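Local structure of pyocin S5 (Pseudomonas aeruginosa PAO1, 6THK) at residues A[106-109]-A[110-114]. The protein probably kills related bacteria as a channel-forming bacteriocin that depolarises their cytoplasmic membrane. The protein carries 1 engineered substitution. Numbering follows the deposited sequence.
Sequences LHKM and ESDLE
K108 reaches one turn along helix 95-121 to D112, and its NZ forms a salt bridge with OD1 of D112 at 3.1 Å, meeting the syn lone pair of that oxygen. The lysine chain leaves with CG anti to the backbone N (chi1 173°) and bends at chi2 (60°), which turns its end along the helix toward the carboxylate; CE packs 3.4 Å from OD1 of D112. A lysine and an aspartate four residues apart suit this exposed flank, where flexible methylenes span one turn.

Backbone bonds carry the helix itself: E110 N to L106 O is 2.9 Å, and L113 N to M109 O is also 2.9 Å. S111 is small enough to fold its hydroxyl back on the helix, OG lying 2.8 Å from K108 O and 3.0 Å from H107 O, so that its one proton can serve either carbonyl.

OE2 of E110 merely approaches ND1 of H107, at 3.6 Å and obliquely to the ring; polar H107 suits its exposed position. OE1 of E110 salt-bridges R185 of helix 157-212. The chemistry thus implies an amphipathic helix: apolar L106, M109 and L113 pack against helix 157-212, E110 ties the two together, and K108-D112 pairs charges on the exposed side.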
# COMPACT_ATOMS: atom_id res chain seq x y z
N LEU A 106 -40.11 16.74 -32.38
CA LEU A 106 -41.03 17.14 -31.32
C LEU A 106 -40.99 18.63 -31.07
O LEU A 106 -42.05 19.21 -30.85
CB LEU A 106 -40.77 16.38 -30.01
CG LEU A 106 -41.80 16.51 -28.87
CD1 LEU A 106 -43.21 16.22 -29.35
CD2 LEU A 106 -41.45 15.58 -27.73
N HIS A 107 -39.80 19.25 -31.12
CA HIS A 107 -39.67 20.69 -30.90
C HIS A 107 -40.36 21.50 -32.00
O HIS A 107 -40.99 22.52 -31.71
CB HIS A 107 -38.21 21.11 -30.69
CG HIS A 107 -38.08 22.32 -29.82
ND1 HIS A 107 -38.55 22.32 -28.51
CD2 HIS A 107 -37.56 23.54 -30.09
CE1 HIS A 107 -38.30 23.53 -28.04
NE2 HIS A 107 -37.70 24.30 -28.95
N LYS A 108 -40.29 21.00 -33.25
CA LYS A 108 -40.93 21.60 -34.42
C LYS A 108 -42.46 21.44 -34.33
O LYS A 108 -43.19 22.39 -34.64
CB LYS A 108 -40.37 21.01 -35.74
CG LYS A 108 -41.07 21.43 -37.04
CD LYS A 108 -41.05 22.95 -37.30
CE LYS A 108 -41.95 23.33 -38.45
NZ LYS A 108 -42.14 24.81 -38.52
N MET A 109 -42.93 20.26 -33.88
CA MET A 109 -44.34 19.93 -33.70
C MET A 109 -44.98 20.76 -32.60
O MET A 109 -46.12 21.19 -32.76
CB MET A 109 -44.50 18.46 -33.36
CG MET A 109 -44.66 17.59 -34.57
SD MET A 109 -44.31 15.86 -34.22
CE MET A 109 -45.60 15.47 -33.13
N GLU A 110 -44.25 20.98 -31.48
CA GLU A 110 -44.69 21.79 -30.34
C GLU A 110 -44.84 23.28 -30.73
O GLU A 110 -45.71 23.95 -30.17
CB GLU A 110 -43.69 21.68 -29.18
CG GLU A 110 -43.81 20.46 -28.29
CD GLU A 110 -42.71 20.30 -27.25
OE1 GLU A 110 -42.89 19.48 -26.33
OE2 GLU A 110 -41.66 20.97 -27.37
N SER A 111 -43.95 23.79 -31.61
CA SER A 111 -43.98 25.19 -32.03
C SER A 111 -45.14 25.47 -32.98
O SER A 111 -45.78 26.52 -32.86
CB SER A 111 -42.65 25.65 -32.60
OG SER A 111 -42.09 24.67 -33.45
N ASP A 112 -45.45 24.49 -33.87
CA ASP A 112 -46.59 24.52 -34.79
C ASP A 112 -47.86 24.42 -33.96
O ASP A 112 -48.80 25.17 -34.23
CB ASP A 112 -46.54 23.36 -35.80
CG ASP A 112 -45.39 23.41 -36.78
OD1 ASP A 112 -44.70 24.46 -36.84
OD2 ASP A 112 -45.16 22.41 -37.49
N LEU A 113 -47.87 23.52 -32.93
CA LEU A 113 -48.99 23.35 -32.01
C LEU A 113 -49.31 24.68 -31.34
O LEU A 113 -50.47 25.09 -31.39
CB LEU A 113 -48.71 22.27 -30.95
CG LEU A 113 -49.85 21.94 -29.97
CD1 LEU A 113 -51.12 21.54 -30.70
CD2 LEU A 113 -49.46 20.83 -29.02
N GLU A 114 -48.29 25.40 -30.81
CA GLU A 114 -48.45 26.71 -30.17
C GLU A 114 -49.04 27.76 -31.12
O GLU A 114 -49.88 28.55 -30.69
CB GLU A 114 -47.14 27.21 -29.55